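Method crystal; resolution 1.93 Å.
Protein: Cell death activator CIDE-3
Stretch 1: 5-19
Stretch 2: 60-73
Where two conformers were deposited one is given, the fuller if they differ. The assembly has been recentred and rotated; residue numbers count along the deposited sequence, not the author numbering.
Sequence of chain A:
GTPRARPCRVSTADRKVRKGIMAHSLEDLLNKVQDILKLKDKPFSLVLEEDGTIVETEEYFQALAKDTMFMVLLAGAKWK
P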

ATOM      1  N   ALA A   5       9.449   1.738 -12.795  1.00 65.19           N
ATOM      2  CA  ALA A   5       8.931   1.164 -11.554  1.00 64.58           C
ATOM      3  C   ALA A   5       9.289   1.986 -10.314  1.00 58.86           C
ATOM      4  O   ALA A   5      10.047   2.956 -10.395  1.00 55.14           O
ATOM      5  CB  ALA A   5       9.403  -0.273 -11.398  1.00 68.08           C
ATOM      6  N   ARG A   6       8.732   1.593  -9.172  1.00 53.32           N
ATOM      7  CA  ARG A   6       8.940   2.312  -7.918  1.00 48.88           C
ATOM      8  C   ARG A   6       8.894   1.352  -6.733  1.00 48.07           C
ATOM      9  O   ARG A   6       7.961   0.556  -6.610  1.00 51.92           O
ATOM     10  CB  ARG A   6       7.874   3.396  -7.753  1.00 47.78           C
ATOM     11  CG  ARG A   6       7.995   4.222  -6.482  1.00 45.21           C
ATOM     12  CD  ARG A   6       6.675   4.257  -5.730  1.00 46.52           C
ATOM     13  NE  ARG A   6       6.528   5.473  -4.935  1.00 43.87           N
ATOM     14  CZ  ARG A   6       7.027   5.635  -3.714  1.00 41.07           C
ATOM     15  NH1 ARG A   6       6.841   6.777  -3.069  1.00 39.67           N
ATOM     16  NH2 ARG A   6       7.715   4.658  -3.139  1.00 40.30           N
ATOM     17  N   PRO A   7       9.905   1.425  -5.852  1.00 36.70           N
ATOM     18  CA  PRO A   7       9.964   0.565  -4.664  1.00 35.82           C
ATOM     19  C   PRO A   7       8.918   0.960  -3.626  1.00 35.73           C
ATOM     20  O   PRO A   7       8.730   2.148  -3.357  1.00 34.22           O
ATOM     21  CB  PRO A   7      11.371   0.821  -4.122  1.00 32.41           C
ATOM     22  CG  PRO A   7      11.708   2.194  -4.590  1.00 30.62           C
ATOM     23  CD  PRO A   7      11.070   2.323  -5.944  1.00 33.29           C
ATOM     24  N   CYS A   8       8.244  -0.032  -3.053  1.00 31.03           N
ATOM     25  CA  CYS A   8       7.197   0.222  -2.071  1.00 32.78           C
ATOM     26  C   CYS A   8       7.307  -0.735  -0.889  1.00 33.61           C
ATOM     27  O   CYS A   8       7.424  -1.945  -1.071  1.00 34.43           O
ATOM     28  CB  CYS A   8       5.815   0.088  -2.717  1.00 37.17           C
ATOM     29  SG  CYS A   8       5.523   1.175  -4.133  1.00 37.24           S
ATOM     30  N   ARG A   9       7.275  -0.192   0.323  1.00 36.08           N
ATOM     31  CA  ARG A   9       7.285  -1.026   1.520  1.00 35.46           C
ATOM     32  C   ARG A   9       5.866  -1.142   2.066  1.00 40.13           C
ATOM     33  O   ARG A   9       5.345  -0.202   2.671  1.00 40.95           O
ATOM     34  CB  ARG A   9       8.228  -0.450   2.577  1.00 30.90           C
ATOM     35  CG  ARG A   9       9.636  -0.190   2.059  1.00 27.22           C
ATOM     36  CD  ARG A   9      10.561   0.307   3.162  1.00 25.66           C
ATOM     37  NE  ARG A   9      11.864   0.710   2.636  1.00 24.06           N
ATOM     38  CZ  ARG A   9      12.884   1.111   3.388  1.00 25.08           C
ATOM     39  NH1 ARG A   9      12.761   1.162   4.707  1.00 26.08           N
ATOM     40  NH2 ARG A   9      14.032   1.460   2.820  1.00 22.73           N
ATOM     41  N   VAL A  10       5.240  -2.294   1.843  1.00 36.80           N
ATOM     42  CA  VAL A  10       3.836  -2.479   2.201  1.00 42.84           C
ATOM     43  C   VAL A  10       3.665  -3.364   3.437  1.00 45.74           C
ATOM     44  O   VAL A  10       4.180  -4.481   3.489  1.00 45.97           O
ATOM     45  CB  VAL A  10       3.035  -3.069   1.023  1.00 47.03           C
ATOM     46  CG1 VAL A  10       1.562  -3.181   1.379  1.00 53.83           C
ATOM     47  CG2 VAL A  10       3.224  -2.212  -0.218  1.00 44.80           C
ATOM     48  N   SER A  11       2.938  -2.852   4.428  1.00 44.34           N
ATOM     49  CA  SER A  11       2.690  -3.590   5.661  1.00 48.20           C
ATOM     50  C   SER A  11       1.225  -3.996   5.770  1.00 54.48           C
ATOM     51  O   SER A  11       0.371  -3.473   5.054  1.00 55.40           O
ATOM     52  CB  SER A  11       3.091  -2.751   6.876  1.00 45.58           C
ATOM     53  OG  SER A  11       2.756  -3.407   8.088  1.00 50.17           O
ATOM     54  N   THR A  12       0.941  -4.930   6.671  1.00 73.69           N
ATOM     55  CA  THR A  12      -0.431  -5.349   6.932  1.00 79.40           C
ATOM     56  C   THR A  12      -0.991  -4.592   8.131  1.00 80.12           C
ATOM     57  O   THR A  12      -0.237  -4.016   8.915  1.00 76.88           O
ATOM     58  CB  THR A  12      -0.524  -6.865   7.183  1.00 84.16           C
ATOM     59  OG1 THR A  12       0.391  -7.237   8.222  1.00 83.12           O
ATOM     60  CG2 THR A  12      -0.181  -7.633   5.916  1.00 84.39           C
ATOM     61  N   ALA A  13      -2.314  -4.599   8.270  1.00 84.27           N
ATOM     62  CA  ALA A  13      -2.987  -3.834   9.318  1.00 85.34           C
ATOM     63  C   ALA A  13      -2.543  -4.208  10.732  1.00 86.28           C
ATOM     64  O   ALA A  13      -2.563  -3.372  11.636  1.00 85.08           O
ATOM     65  CB  ALA A  13      -4.498  -3.962   9.181  1.00 90.71           C
ATOM     66  N   ASP A  14      -2.135  -5.458  10.914  1.00107.18           N
ATOM     67  CA  ASP A  14      -1.711  -5.945  12.223  1.00108.71           C
ATOM     68  C   ASP A  14      -0.204  -5.807  12.432  1.00103.83           C
ATOM     69  O   ASP A  14       0.347  -6.348  13.392  1.00104.95           O
ATOM     70  CB  ASP A  14      -2.143  -7.402  12.404  1.00114.57           C
ATOM     71  CG  ASP A  14      -2.014  -8.213  11.127  1.00115.07           C
ATOM     72  OD1 ASP A  14      -2.072  -7.615  10.031  1.00112.30           O
ATOM     73  OD2 ASP A  14      -1.864  -9.449  11.217  1.00118.49           O
ATOM     74  N   ARG A  15       0.448  -5.073  11.530  1.00 97.70           N
ATOM     75  CA  ARG A  15       1.907  -4.914  11.522  1.00 92.95           C
ATOM     76  C   ARG A  15       2.627  -6.252  11.564  1.00 94.50           C
ATOM     77  O   ARG A  15       3.692  -6.378  12.172  1.00 92.65           O
ATOM     78  CB  ARG A  15       2.382  -4.039  12.683  1.00 90.86           C
ATOM     79  CG  ARG A  15       2.472  -2.568  12.352  1.00 86.52           C
ATOM     80  CD  ARG A  15       1.102  -1.937  12.231  1.00 88.65           C
ATOM     81  NE  ARG A  15       1.189  -0.494  12.418  1.00 85.24           N
ATOM     82  CZ  ARG A  15       0.146   0.326  12.467  1.00 86.36           C
ATOM     83  NH1 ARG A  15      -1.086  -0.148  12.337  1.00 90.85           N
ATOM     84  NH2 ARG A  15       0.340   1.624  12.646  1.00 83.14           N
ATOM     85  N   LYS A  16       2.031  -7.248  10.916  0.55 84.69           N
ATOM     86  CA  LYS A  16       2.554  -8.607  10.935  0.55 87.06           C
ATOM     87  C   LYS A  16       3.688  -8.774   9.930  0.55 82.99           C
ATOM     88  O   LYS A  16       4.835  -9.013  10.308  0.55 80.84           O
ATOM     89  CB  LYS A  16       1.435  -9.611  10.640  0.55 93.12           C
ATOM     90  CG  LYS A  16       1.756 -11.040  11.063  0.55 97.04           C
ATOM     91  CD  LYS A  16       0.855 -12.058  10.368  0.55102.38           C
ATOM     92  CE  LYS A  16      -0.273 -12.554  11.269  0.55108.76           C
ATOM     93  NZ  LYS A  16      -1.025 -13.683  10.643  0.55114.43           N
ATOM     94  N   VAL A  17       3.358  -8.647   8.648  1.00 73.31           N
ATOM     95  CA  VAL A  17       4.339  -8.819   7.584  1.00 69.85           C
ATOM     96  C   VAL A  17       4.544  -7.543   6.762  1.00 63.29           C
ATOM     97  O   VAL A  17       3.582  -6.875   6.369  1.00 64.72           O
ATOM     98  CB  VAL A  17       3.999 -10.044   6.682  1.00 73.70           C
ATOM     99  CG1 VAL A  17       2.647 -10.641   7.066  1.00 80.03           C
ATOM    100  CG2 VAL A  17       4.037  -9.681   5.200  1.00 71.37           C
ATOM    101  N   ARG A  18       5.809  -7.197   6.537  0.58 64.89           N
ATOM    102  CA  ARG A  18       6.169  -6.071   5.684  0.58 58.34           C
ATOM    103  C   ARG A  18       6.928  -6.595   4.476  0.58 55.52           C
ATOM    104  O   ARG A  18       7.880  -7.363   4.618  0.58 54.74           O
ATOM    105  CB  ARG A  18       7.034  -5.072   6.452  0.58 52.45           C
ATOM    106  CG  ARG A  18       6.297  -4.333   7.555  0.58 54.99           C
ATOM    107  CD  ARG A  18       7.242  -3.944   8.675  0.58 51.51           C
ATOM    108  NE  ARG A  18       8.002  -5.096   9.151  0.58 52.61           N
ATOM    109  CZ  ARG A  18       7.534  -6.006   9.999  0.58 59.02           C
ATOM    110  NH1 ARG A  18       6.298  -5.904  10.470  0.58 64.61           N
ATOM    111  NH2 ARG A  18       8.299  -7.020  10.375  0.58 60.31           N
ATOM    112  N   LYS A  19       6.507  -6.182   3.286  1.00 48.01           N
ATOM    113  CA  LYS A  19       7.098  -6.705   2.063  1.00 46.58           C
ATOM    114  C   LYS A  19       7.437  -5.626   1.040  1.00 41.13           C
ATOM    115  O   LYS A  19       6.729  -4.622   0.917  1.00 42.19           O
ATOM    116  CB  LYS A  19       6.169  -7.755   1.452  1.00 54.52           C
ATOM    117  CG  LYS A  19       6.878  -8.811   0.628  1.00 57.21           C
ATOM    118  CD  LYS A  19       5.961  -9.985   0.327  1.00 66.20           C
ATOM    119  CE  LYS A  19       5.771 -10.881   1.544  1.00 70.16           C
ATOM    120  NZ  LYS A  19       5.000 -12.111   1.208  1.00 76.49           N
ATOM    121  N   TYR A  60       0.895  11.939  -5.833  1.00 36.46           N
ATOM    122  CA  TYR A  60       1.308  11.841  -4.433  1.00 33.89           C
ATOM    123  C   TYR A  60       2.006  10.514  -4.172  1.00 32.99           C
ATOM    124  O   TYR A  60       2.953  10.443  -3.391  1.00 29.69           O
ATOM    125  CB  TYR A  60       0.102  11.984  -3.501  1.00 36.59           C
ATOM    126  CG  TYR A  60       0.447  12.058  -2.030  1.00 34.59           C
ATOM    127  CD1 TYR A  60       0.938  13.230  -1.471  1.00 31.66           C
ATOM    128  CD2 TYR A  60       0.263  10.962  -1.195  1.00 35.83           C
ATOM    129  CE1 TYR A  60       1.248  13.309  -0.123  1.00 30.04           C
ATOM    130  CE2 TYR A  60       0.570  11.030   0.155  1.00 34.24           C
ATOM    131  CZ  TYR A  60       1.062  12.207   0.685  1.00 31.44           C
ATOM    132  OH  TYR A  60       1.370  12.287   2.024  1.00 29.69           O
ATOM    133  N   PHE A  61       1.529   9.464  -4.835  1.00 37.54           N
ATOM    134  CA  PHE A  61       2.110   8.132  -4.702  1.00 37.31           C
ATOM    135  C   PHE A  61       3.537   8.113  -5.233  1.00 34.06           C
ATOM    136  O   PHE A  61       4.409   7.441  -4.680  1.00 31.83           O
ATOM    137  CB  PHE A  61       1.254   7.096  -5.440  1.00 41.91           C
ATOM    138  CG  PHE A  61       1.903   5.745  -5.565  1.00 41.87           C
ATOM    139  CD1 PHE A  61       1.934   4.869  -4.491  1.00 41.78           C
ATOM    140  CD2 PHE A  61       2.469   5.343  -6.766  1.00 42.36           C
ATOM    141  CE1 PHE A  61       2.528   3.622  -4.610  1.00 42.03           C
ATOM    142  CE2 PHE A  61       3.061   4.098  -6.888  1.00 42.58           C
ATOM    143  CZ  PHE A  61       3.090   3.238  -5.811  1.00 42.31           C
ATOM    144  N   GLN A  62       3.767   8.860  -6.308  1.00 41.46           N
ATOM    145  CA  GLN A  62       5.097   8.957  -6.898  1.00 37.15           C
ATOM    146  C   GLN A  62       6.004   9.897  -6.109  1.00 36.09           C
ATOM    147  O   GLN A  62       7.220   9.708  -6.066  1.00 32.81           O
ATOM    148  CB  GLN A  62       5.008   9.415  -8.356  1.00 37.43           C
ATOM    149  CG  GLN A  62       4.497   8.353  -9.314  1.00 40.89           C
ATOM    150  CD  GLN A  62       5.419   7.152  -9.400  1.00 39.30           C
ATOM    151  OE1 GLN A  62       6.642   7.289  -9.348  1.00 35.91           O
ATOM    152  NE2 GLN A  62       4.836   5.967  -9.529  1.00 42.96           N
ATOM    153  N   ALA A  63       5.409  10.905  -5.482  1.00 43.79           N
ATOM    154  CA  ALA A  63       6.185  11.930  -4.793  1.00 40.28           C
ATOM    155  C   ALA A  63       6.683  11.486  -3.419  1.00 39.25           C
ATOM    156  O   ALA A  63       7.638  12.055  -2.892  1.00 39.52           O
ATOM    157  CB  ALA A  63       5.383  13.209  -4.676  1.00 40.95           C
ATOM    158  N   LEU A  64       6.037  10.477  -2.843  1.00 28.24           N
ATOM    159  CA  LEU A  64       6.425   9.975  -1.528  1.00 26.78           C
ATOM    160  C   LEU A  64       7.842   9.404  -1.551  1.00 25.05           C
ATOM    161  O   LEU A  64       8.316   8.941  -2.588  1.00 24.69           O
ATOM    162  CB  LEU A  64       5.429   8.923  -1.033  1.00 29.36           C
ATOM    163  CG  LEU A  64       4.059   9.429  -0.571  1.00 31.80           C
ATOM    164  CD1 LEU A  64       3.100   8.271  -0.343  1.00 35.52           C
ATOM    165  CD2 LEU A  64       4.191  10.270   0.690  1.00 29.95           C
ATOM    166  N   ALA A  65       8.514   9.451  -0.405  1.00 28.44           N
ATOM    167  CA  ALA A  65       9.880   8.945  -0.291  1.00 27.99           C
ATOM    168  C   ALA A  65       9.947   7.455  -0.611  1.00 28.16           C
ATOM    169  O   ALA A  65       8.948   6.743  -0.505  1.00 30.25           O
ATOM    170  CB  ALA A  65      10.428   9.213   1.099  1.00 27.55           C
ATOM    171  N   LYS A  66      11.126   6.985  -1.001  1.00 46.58           N
ATOM    172  CA  LYS A  66      11.285   5.590  -1.390  1.00 46.87           C
ATOM    173  C   LYS A  66      11.253   4.619  -0.213  1.00 46.54           C
ATOM    174  O   LYS A  66      10.976   3.429  -0.386  1.00 48.93           O
ATOM    175  CB  LYS A  66      12.567   5.403  -2.193  1.00 46.96           C
ATOM    176  CG  LYS A  66      12.484   5.935  -3.611  1.00 47.77           C
ATOM    177  CD  LYS A  66      13.552   5.292  -4.480  1.00 47.98           C
ATOM    178  CE  LYS A  66      13.305   5.533  -5.961  1.00 52.64           C
ATOM    179  NZ  LYS A  66      14.237   4.759  -6.838  1.00 49.78           N
ATOM    180  N   ASP A  67      11.539   5.128   0.980  1.00 30.71           N
ATOM    181  CA  ASP A  67      11.509   4.303   2.178  1.00 30.69           C
ATOM    182  C   ASP A  67      10.169   4.420   2.901  1.00 30.47           C
ATOM    183  O   ASP A  67      10.041   4.015   4.056  1.00 35.49           O
ATOM    184  CB  ASP A  67      12.666   4.668   3.113  1.00 33.40           C
ATOM    185  CG  ASP A  67      12.577   6.092   3.633  1.00 31.49           C
ATOM    186  OD1 ASP A  67      11.883   6.923   3.010  1.00 32.64           O
ATOM    187  OD2 ASP A  67      13.212   6.380   4.670  1.00 31.72           O
ATOM    188  N   THR A  68       9.175   4.972   2.212  1.00 22.32           N
ATOM    189  CA  THR A  68       7.841   5.141   2.785  1.00 22.99           C
ATOM    190  C   THR A  68       7.171   3.798   3.057  1.00 25.97           C
ATOM    191  O   THR A  68       7.051   2.960   2.160  1.00 27.59           O
ATOM    192  CB  THR A  68       6.925   5.971   1.860  1.00 25.57           C
ATOM    193  OG1 THR A  68       7.469   7.287   1.697  1.00 22.70           O
ATOM    194  CG2 THR A  68       5.526   6.073   2.448  1.00 28.91           C
ATOM    195  N   MET A  69       6.736   3.595   4.299  1.00 40.29           N
ATOM    196  CA  MET A  69       6.024   2.375   4.661  1.00 43.78           C
ATOM    197  C   MET A  69       4.529   2.542   4.420  1.00 49.58           C
ATOM    198  O   MET A  69       3.883   3.399   5.030  1.00 50.29           O
ATOM    199  CB  MET A  69       6.284   2.008   6.123  1.00 43.04           C
ATOM    200  CG  MET A  69       5.631   0.707   6.565  1.00 47.80           C
ATOM    201  SD  MET A  69       6.273  -0.741   5.701  1.00 47.01           S
ATOM    202  CE  MET A  69       7.985  -0.710   6.236  1.00 41.60           C
ATOM    203  N   PHE A  70       3.980   1.727   3.526  1.00 36.26           N
ATOM    204  CA  PHE A  70       2.558   1.795   3.220  1.00 39.98           C
ATOM    205  C   PHE A  70       1.738   0.841   4.076  1.00 44.63           C
ATOM    206  O   PHE A  70       2.277   0.081   4.883  1.00 45.07           O
ATOM    207  CB  PHE A  70       2.304   1.505   1.742  1.00 40.90           C
ATOM    208  CG  PHE A  70       2.884   2.531   0.816  1.00 37.20           C
ATOM    209  CD1 PHE A  70       2.191   3.696   0.530  1.00 37.22           C
ATOM    210  CD2 PHE A  70       4.122   2.334   0.231  1.00 34.02           C
ATOM    211  CE1 PHE A  70       2.724   4.643  -0.323  1.00 34.27           C
ATOM    212  CE2 PHE A  70       4.659   3.279  -0.623  1.00 31.08           C
ATOM    213  CZ  PHE A  70       3.960   4.434  -0.899  1.00 31.29           C
ATOM    214  N   MET A  71       0.426   0.896   3.887  1.00 49.22           N
ATOM    215  CA  MET A  71      -0.507   0.042   4.601  1.00 54.29           C
ATOM    216  C   MET A  71      -1.780  -0.088   3.778  1.00 58.43           C
ATOM    217  O   MET A  71      -2.470   0.903   3.519  1.00 58.42           O
ATOM    218  CB  MET A  71      -0.813   0.617   5.982  1.00 54.68           C
ATOM    219  CG  MET A  71      -1.722  -0.258   6.825  1.00 60.07           C
ATOM    220  SD  MET A  71      -1.327  -0.147   8.580  1.00 59.90           S
ATOM    221  CE  MET A  71      -2.964  -0.301   9.295  1.00 66.06           C
ATOM    222  N   VAL A  72      -2.100  -1.286   3.319  1.00 57.24           N
ATOM    223  CA  VAL A  72      -3.263  -1.431   2.470  1.00 61.51           C
ATOM    224  C   VAL A  72      -4.477  -1.561   3.307  1.00 66.23           C
ATOM    225  O   VAL A  72      -4.472  -2.240   4.321  1.00 68.14           O
ATOM    226  CB  VAL A  72      -3.255  -2.679   1.606  1.00 64.61           C
ATOM    227  CG1 VAL A  72      -2.367  -2.512   0.416  1.00 61.17           C
ATOM    228  CG2 VAL A  72      -2.890  -3.894   2.426  1.00 66.51           C
ATOM    229  N   LEU A  73      -5.532  -0.925   2.858  1.00 69.92           N
ATOM    230  CA  LEU A  73      -6.810  -1.139   3.486  1.00 75.22           C
ATOM    231  C   LEU A  73      -7.713  -1.909   2.558  1.00 80.62           C
ATOM    232  O   LEU A  73      -7.963  -1.551   1.418  1.00 80.80           O
ATOM    233  CB  LEU A  73      -7.458   0.174   3.858  1.00 74.38           C
ATOM    234  CG  LEU A  73      -7.271   0.634   5.276  1.00 72.83           C
ATOM    235  CD1 LEU A  73      -6.238  -0.118   6.087  1.00 71.21           C
ATOM    236  CD2 LEU A  73      -6.919   2.085   5.178  1.00 68.10           C
TER
HETATM  237  O   HOH W   1      12.012   0.643  -0.575  1.00 28.09           O

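The guanidinium of Arg6 is buried where the helix of the second stretch ends, its charge met by backbone carbonyls rather than by an acid. Arg6 NE donates to Phe61 O at 2.9 Å, and Arg6 NH1 adds weak hydrogen bonds to Phe61 O (3.0 Å) and Ala65 O (3.3 Å). Within its own stretch, Arg6 NH2 donates to Pro7 O at 2.7 Å, so the group is fixed from both stretches. With chi1 in the t well, the far end of the Arg6 side chain comes over one face of the Phe61 ring, Arg6 CD 3.7 Å from Phe61 CZ, with NE over that face; the edge of Phe70 meets the guanidinium face, Phe70 CE2 lying 4.2 Å from Arg6 NH2. An arginine suits this place because its planar head can serve several carbonyls while its last methylene, CD, packs against an aromatic ring.

Beyond this anchor the strands pair in parallel, Arg9, Val10 and Ser11 matching Met69, Phe70 and Met71. Phe70 supplies both hydrogen bonds between them: its N donates to Arg9 O at a short 2.5 Å, and its O accepts from Ser11 N at 3.0 Å. The pairing then loosens, since Ser11 O and Val72 N stand 3.7 Å apart and both are buried without a partner.

On one face of the sheet, Val10 and Phe70 pack their apolar side chains, Val10 CG2 lying 4.3 Å from Phe70 CB, and Val10 CG1 reaches Val72 CG1 at 4.1 Å. Small Cys8 fits beside both phenyl rings, Cys8 SG 3.6 Å from Phe61 CZ and Cys8 CB 4.0 Å from Phe70 CE2. The face bearing Arg9 and Ser11 is covered by flexible methionines: Met69 CE touches Arg9 CB at 3.7 Å, and Met71 CE reaches Ala13 CB at 4.0 Å. At the exposed margin, one water bridges Arg9 NE (3.2 Å) and Lys66 O (3.0 Å). Altogether the contact buries 1014 Å².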